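Transcriptional regulator (Vibrio virus VP882, PDB 7DWM) binds the quorum-sensing molecule 3,5-dimethylpyrazin-2-ol in a PAS domain and probably controls transcription by binding DNA through a LuxR-type helix-turn-helix. Local coordinates at residues Gly29-Lys34 with Leu58-Met63; Ala68-Ser73 with Asp92-Ala97. All coordinates share one frame; numbering follows the deposited sequence.

Contact 1 of 2, residues Gly29-Lys34 with Leu58-Met63. With A1U (3,5-dimethylpyrazin-2-ol), chain C.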
loop_
_atom_site.group_PDB
_atom_site.type_symbol
_atom_site.label_atom_id
_atom_site.label_comp_id
_atom_site.label_asym_id
_atom_site.label_seq_id
_atom_site.Cartn_x
_atom_site.Cartn_y
_atom_site.Cartn_z
ATOM N N GLY A 29 -16.168 -1.269 -9.674
ATOM C CA GLY A 29 -17.571 -1.661 -9.713
ATOM C C GLY A 29 -18.241 -1.484 -8.371
ATOM O O GLY A 29 -17.605 -1.128 -7.378
ATOM N N ILE A 30 -19.562 -1.680 -8.372
ATOM C CA ILE A 30 -20.376 -1.635 -7.159
ATOM C C ILE A 30 -21.422 -2.745 -7.220
ATOM O O ILE A 30 -21.966 -3.063 -8.288
ATOM C CB ILE A 30 -21.023 -0.241 -6.924
ATOM C CG1 ILE A 30 -22.194 0.058 -7.871
ATOM C CG2 ILE A 30 -19.999 0.871 -6.987
ATOM C CD1 ILE A 30 -23.527 -0.488 -7.404
ATOM N N LYS A 31 -21.690 -3.354 -6.072
ATOM C CA LYS A 31 -22.805 -4.284 -5.955
ATOM C C LYS A 31 -23.654 -3.911 -4.745
ATOM O O LYS A 31 -23.318 -3.006 -3.979
ATOM C CB LYS A 31 -22.340 -5.742 -5.895
ATOM C CG LYS A 31 -21.242 -6.024 -4.929
ATOM C CD LYS A 31 -20.248 -6.934 -5.601
ATOM C CE LYS A 31 -19.201 -7.385 -4.634
ATOM N NZ LYS A 31 -18.397 -8.499 -5.176
ATOM N N ASP A 32 -24.744 -4.653 -4.569
ATOM C CA ASP A 32 -25.818 -4.319 -3.648
ATOM C C ASP A 32 -25.631 -5.046 -2.318
ATOM O O ASP A 32 -24.608 -5.691 -2.071
ATOM C CB ASP A 32 -27.154 -4.668 -4.310
ATOM C CG ASP A 32 -28.345 -4.054 -3.613
ATOM O OD1 ASP A 32 -29.228 -4.830 -3.200
ATOM O OD2 ASP A 32 -28.403 -2.812 -3.483
ATOM N N THR A 33 -26.636 -4.941 -1.442
ATOM C CA THR A 33 -26.641 -5.643 -0.168
ATOM C C THR A 33 -26.880 -7.134 -0.338
ATOM O O THR A 33 -26.712 -7.886 0.628
ATOM C CB THR A 33 -27.697 -5.053 0.771
ATOM O OG1 THR A 33 -27.741 -5.817 1.983
ATOM C CG2 THR A 33 -29.074 -5.083 0.118
ATOM N N LYS A 34 -27.310 -7.571 -1.519
ATOM C CA LYS A 34 -27.373 -8.982 -1.859
ATOM C C LYS A 34 -26.127 -9.430 -2.617
ATOM O O LYS A 34 -26.128 -10.505 -3.230
ATOM C CB LYS A 34 -28.640 -9.270 -2.662
ATOM C CG LYS A 34 -29.899 -9.350 -1.813
ATOM C CD LYS A 34 -31.093 -8.746 -2.528
ATOM C CE LYS A 34 -31.900 -9.813 -3.250
ATOM N NZ LYS A 34 -33.028 -9.231 -4.028
ATOM N N LEU A 58 -25.899 -10.439 -11.588
ATOM C CA LEU A 58 -25.564 -11.794 -11.083
ATOM C C LEU A 58 -24.735 -11.676 -9.809
ATOM O O LEU A 58 -24.461 -10.546 -9.382
ATOM C CB LEU A 58 -24.780 -12.548 -12.151
ATOM C CG LEU A 58 -24.532 -11.753 -13.422
ATOM C CD1 LEU A 58 -23.652 -10.560 -13.124
ATOM C CD2 LEU A 58 -23.900 -12.634 -14.476
ATOM N N THR A 59 -24.416 -12.821 -9.210
ATOM C CA THR A 59 -23.563 -12.877 -8.002
ATOM C C THR A 59 -22.106 -13.039 -8.435
ATOM O O THR A 59 -21.839 -13.058 -9.640
ATOM C CB THR A 59 -23.959 -14.057 -7.117
ATOM O OG1 THR A 59 -24.154 -15.152 -8.004
ATOM C CG2 THR A 59 -25.228 -13.808 -6.339
ATOM N N ASP A 60 -21.196 -13.185 -7.479
ATOM C CA ASP A 60 -19.789 -13.302 -7.842
ATOM C C ASP A 60 -19.477 -14.614 -8.546
ATOM O O ASP A 60 -18.426 -14.726 -9.187
ATOM C CB ASP A 60 -18.909 -13.119 -6.608
ATOM C CG ASP A 60 -18.632 -11.661 -6.313
ATOM O OD1 ASP A 60 -18.175 -10.950 -7.233
ATOM O OD2 ASP A 60 -18.869 -11.223 -5.167
ATOM N N ALA A 61 -20.367 -15.602 -8.453
ATOM C CA ALA A 61 -20.213 -16.852 -9.194
ATOM C C ALA A 61 -20.527 -16.536 -10.650
ATOM O O ALA A 61 -21.581 -16.866 -11.197
ATOM C CB ALA A 61 -21.131 -17.933 -8.651
ATOM N N ASP A 62 -19.571 -15.879 -11.286
ATOM C CA ASP A 62 -19.760 -15.349 -12.627
ATOM C C ASP A 62 -19.527 -16.449 -13.655
ATOM O O ASP A 62 -19.423 -17.633 -13.321
ATOM C CB ASP A 62 -18.818 -14.172 -12.864
ATOM C CG ASP A 62 -19.359 -12.860 -12.318
ATOM O OD1 ASP A 62 -19.885 -12.076 -13.131
ATOM O OD2 ASP A 62 -19.259 -12.611 -11.094
ATOM N N MET A 63 -19.449 -16.036 -14.919
ATOM C CA MET A 63 -19.195 -16.909 -16.055
ATOM C C MET A 63 -17.685 -16.894 -16.305
ATOM O O MET A 63 -17.025 -15.879 -16.056
ATOM C CB MET A 63 -19.923 -16.410 -17.310
ATOM C CG MET A 63 -21.405 -16.036 -17.231
ATOM S SD MET A 63 -22.617 -17.166 -17.928
ATOM C CE MET A 63 -22.902 -16.234 -19.440
HETATM C CAB A1U C . -12.546 -10.478 -6.104
HETATM C CAC A1U C . -12.869 -10.258 -7.465
HETATM C CAE A1U C . -14.765 -9.055 -6.794
HETATM C CAF A1U C . -14.367 -9.327 -5.468
HETATM C CAG A1U C . -11.976 -10.817 -8.540
HETATM C CAH A1U C . -15.992 -8.263 -7.131
HETATM N NAA A1U C . -13.298 -10.016 -5.070
HETATM N NAD A1U C . -13.986 -9.540 -7.780
HETATM O OAI A1U C . -15.211 -8.800 -4.471
#
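Lys31 reaches Asp60 by a bend followed by a straight run. Its CG sits between the backbone N and the carbonyl carbon (chi1 49°). The chain turns at chi2 (-137°) and then extends through CD and CE to carry NZ to the carboxylate. Asp60 sits on a segment without regular structure, and its side chain crosses that of Lys31 at about a right angle. The result is a salt bridge. Lys31 NZ lies 2.8 Å from Asp60 OD2, which accepts with its syn lone pair, on the side of the other oxygen. The second bond, Lys31 NZ to Asp60 OD1, is weak at 3.2 Å. Both residues belong to the pocket for 3,5-dimethylpyrazin-2-ol. Lys31 NZ also makes a weak hydrogen bond of 3.3 Å to the ligand oxygen OAI. Asp60 OD1 comes within 3.5 Å of the ligand methyl CAH, next to that oxygen. The ammonium group lies between the carboxylate and the ligand, and its hold on the ligand is weak. The ion pair is buried, and a second acid, Asp78, shares NZ. Two carboxylates around one lysine would be expected to keep it positively charged. Strand 28-32 supplies the lysine and pairs with strands 37-40 and 119-126. The loop carrying Asp60 precedes helix 71-80, whose Ala71 and Phe74 pack on the aspartate, while Phe37 of strand 37-40 touches both partners.

Contact 2 of 2, residues Ala68-Ser73 with Asp92-Ala97; sequences AAFADS and DVHPYA. With A1U (3,5-dimethylpyrazin-2-ol), chain C.
Phe70 and His94 meet as an offset edge-to-face pair. The edge of the imidazole is turned toward the phenyl face, with ring centroids 5.6 Å apart and planes at 71°. The His94 side chain shows how the contact is built. CB rests over one face of the Tyr96 ring, toward its rim. CG is anti to the carbonyl carbon (chi1 -72°), which directs the imidazole toward the start of helix 71-80. ND1 is hydrogen-bonded to Gln232 OE1. His94 CE1, between the two nitrogens, makes the contact: it lies 3.8 Å from Phe70 CD2 and 4.1 Å from Phe70 CG. His94 NE2 turns toward the carboxylate of Asp92, where a bond of 2.7 Å to OD1 is modelled. The position of that oxygen, and so the bond, is doubtful.

Two residues before and after His94, Asp92 and Tyr96 reach the ligand. Asp92 OD2 lies 3.4 Å from ligand NAA and 3.3 Å from ligand CAB. The edge of the Tyr96 ring meets the methyl CAG, with Tyr96 CE1 3.8 Å from it. Tyr96 OH bonds to Asp92 O at 3.1 Å, approaching from above the carbonyl plane, and so ties two pocket residues together.

His94 is not among the pocket residues; its CB packs on Tyr96 and it is probably second-shell. The bond at ND1, and that at NE2 if real, would limit rotation of the imidazole and leave CE1 directed at Phe70. If both nitrogens donate, the ring would be protonated and the nearby carboxylate would probably stabilise it. OD1 is too uncertain to decide this.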
loop_
_atom_site.group_PDB
_atom_site.type_symbol
_atom_site.label_atom_id
_atom_site.label_comp_id
_atom_site.label_asym_id
_atom_site.label_seq_id
_atom_site.Cartn_x
_atom_site.Cartn_y
_atom_site.Cartn_z
ATOM N N ALA A 68 -15.024 -17.582 -9.451
ATOM C CA ALA A 68 -16.318 -18.015 -8.934
ATOM C C ALA A 68 -16.187 -18.981 -7.763
ATOM O O ALA A 68 -17.067 -19.023 -6.892
ATOM C CB ALA A 68 -17.143 -18.658 -10.052
ATOM N N ALA A 69 -15.105 -19.764 -7.714
ATOM C CA ALA A 69 -14.954 -20.713 -6.616
ATOM C C ALA A 69 -14.864 -20.021 -5.264
ATOM O O ALA A 69 -15.212 -20.629 -4.244
ATOM C CB ALA A 69 -13.719 -21.587 -6.838
ATOM N N PHE A 70 -14.424 -18.765 -5.233
ATOM C CA PHE A 70 -14.383 -17.978 -4.010
ATOM C C PHE A 70 -15.493 -16.941 -3.954
ATOM O O PHE A 70 -15.473 -16.071 -3.075
ATOM C CB PHE A 70 -13.021 -17.299 -3.864
ATOM C CG PHE A 70 -11.928 -18.234 -3.454
ATOM C CD1 PHE A 70 -11.577 -18.362 -2.122
ATOM C CD2 PHE A 70 -11.260 -18.996 -4.397
ATOM C CE1 PHE A 70 -10.573 -19.226 -1.738
ATOM C CE2 PHE A 70 -10.257 -19.863 -4.018
ATOM C CZ PHE A 70 -9.913 -19.979 -2.688
ATOM N N ALA A 71 -16.471 -17.034 -4.862
ATOM C CA ALA A 71 -17.595 -16.106 -4.858
ATOM C C ALA A 71 -18.203 -16.018 -3.469
ATOM O O ALA A 71 -18.353 -14.926 -2.908
ATOM C CB ALA A 71 -18.640 -16.554 -5.878
ATOM N N ASP A 72 -18.502 -17.180 -2.882
ATOM C CA ASP A 72 -18.972 -17.274 -1.509
ATOM C C ASP A 72 -18.202 -16.325 -0.597
ATOM O O ASP A 72 -18.771 -15.383 -0.030
ATOM C CB ASP A 72 -18.843 -18.734 -1.050
ATOM C CG ASP A 72 -18.993 -18.906 0.448
ATOM O OD1 ASP A 72 -20.022 -19.469 0.875
ATOM O OD2 ASP A 72 -18.071 -18.520 1.198
ATOM N N SER A 73 -16.881 -16.473 -0.539
ATOM C CA SER A 73 -16.151 -15.717 0.468
ATOM C C SER A 73 -16.064 -14.246 0.084
ATOM O O SER A 73 -16.084 -13.378 0.969
ATOM C CB SER A 73 -14.752 -16.306 0.661
ATOM O OG SER A 73 -13.788 -15.571 -0.064
ATOM N N ASP A 92 -6.389 -10.584 -3.481
ATOM C CA ASP A 92 -7.008 -11.595 -4.326
ATOM C C ASP A 92 -5.949 -12.105 -5.292
ATOM O O ASP A 92 -5.588 -11.421 -6.253
ATOM C CB ASP A 92 -8.202 -10.997 -5.071
ATOM C CG ASP A 92 -9.534 -11.220 -4.356
ATOM O OD1 ASP A 92 -10.017 -12.363 -4.268
ATOM O OD2 ASP A 92 -10.138 -10.253 -3.889
ATOM N N VAL A 93 -5.441 -13.301 -5.038
ATOM C CA VAL A 93 -4.502 -13.945 -5.945
ATOM C C VAL A 93 -5.262 -15.041 -6.676
ATOM O O VAL A 93 -5.733 -16.010 -6.057
ATOM C CB VAL A 93 -3.278 -14.494 -5.201
ATOM C CG1 VAL A 93 -2.318 -15.134 -6.184
ATOM C CG2 VAL A 93 -2.588 -13.368 -4.443
ATOM N N HIS A 94 -5.386 -14.887 -7.993
ATOM C CA HIS A 94 -6.313 -15.726 -8.742
ATOM C C HIS A 94 -5.778 -16.001 -10.134
ATOM O O HIS A 94 -5.063 -15.166 -10.703
ATOM C CB HIS A 94 -7.696 -15.069 -8.859
ATOM C CG HIS A 94 -8.473 -15.058 -7.583
ATOM N ND1 HIS A 94 -9.112 -16.173 -7.088
ATOM C CD2 HIS A 94 -8.722 -14.062 -6.703
ATOM C CE1 HIS A 94 -9.715 -15.868 -5.953
ATOM N NE2 HIS A 94 -9.496 -14.592 -5.698
ATOM N N PRO A 95 -6.119 -17.151 -10.718
ATOM C CA PRO A 95 -5.899 -17.384 -12.157
ATOM C C PRO A 95 -6.965 -16.673 -12.988
ATOM O O PRO A 95 -7.938 -17.251 -13.471
ATOM C CB PRO A 95 -5.992 -18.907 -12.267
ATOM C CG PRO A 95 -6.957 -19.285 -11.195
ATOM C CD PRO A 95 -6.727 -18.319 -10.057
ATOM N N TYR A 96 -6.777 -15.366 -13.154
ATOM C CA TYR A 96 -7.717 -14.559 -13.908
ATOM C C TYR A 96 -7.670 -14.943 -15.388
ATOM O O TYR A 96 -6.817 -15.718 -15.834
ATOM C CB TYR A 96 -7.414 -13.073 -13.711
ATOM C CG TYR A 96 -7.537 -12.615 -12.270
ATOM C CD1 TYR A 96 -8.771 -12.578 -11.634
ATOM C CD2 TYR A 96 -6.417 -12.224 -11.547
ATOM C CE1 TYR A 96 -8.886 -12.162 -10.320
ATOM C CE2 TYR A 96 -6.523 -11.810 -10.232
ATOM C CZ TYR A 96 -7.759 -11.780 -9.625
ATOM O OH TYR A 96 -7.868 -11.369 -8.317
ATOM N N ALA A 97 -8.599 -14.367 -16.155
ATOM C CA ALA A 97 -8.823 -14.765 -17.542
ATOM C C ALA A 97 -7.573 -14.695 -18.413
ATOM O O ALA A 97 -7.580 -15.261 -19.512
ATOM C CB ALA A 97 -9.922 -13.897 -18.155
HETATM C CAB A1U C . -12.546 -10.478 -6.104
HETATM C CAC A1U C . -12.869 -10.258 -7.465
HETATM C CAE A1U C . -14.765 -9.055 -6.794
HETATM C CAF A1U C . -14.367 -9.327 -5.468
HETATM C CAG A1U C . -11.976 -10.817 -8.540
HETATM C CAH A1U C . -15.992 -8.263 -7.131
HETATM N NAA A1U C . -13.298 -10.016 -5.070
HETATM N NAD A1U C . -13.986 -9.540 -7.780
HETATM O OAI A1U C . -15.211 -8.800 -4.471
#

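The two contacts come in series along the chain, with contact 1 closing before contact 2 opens. Both lie within the PAS fold, with centres about 13 Å apart, and both touch the same ligand. They reach one antiparallel sheet at separate strands: contact 1 uses strand 28-32, contact 2 strand 88-96, and strands 119-126 and 99-110 run between them. The contacts also meet directly, because the loop 58-63 packs against the start of helix 71-80. There Asp60 and Ala61 pack on Ala71, and Ala61 also on Ala68. The pocket for 3,5-dimethylpyrazin-2-ol thus draws its residues from separate strands, the loop and the helix of one PAS fold.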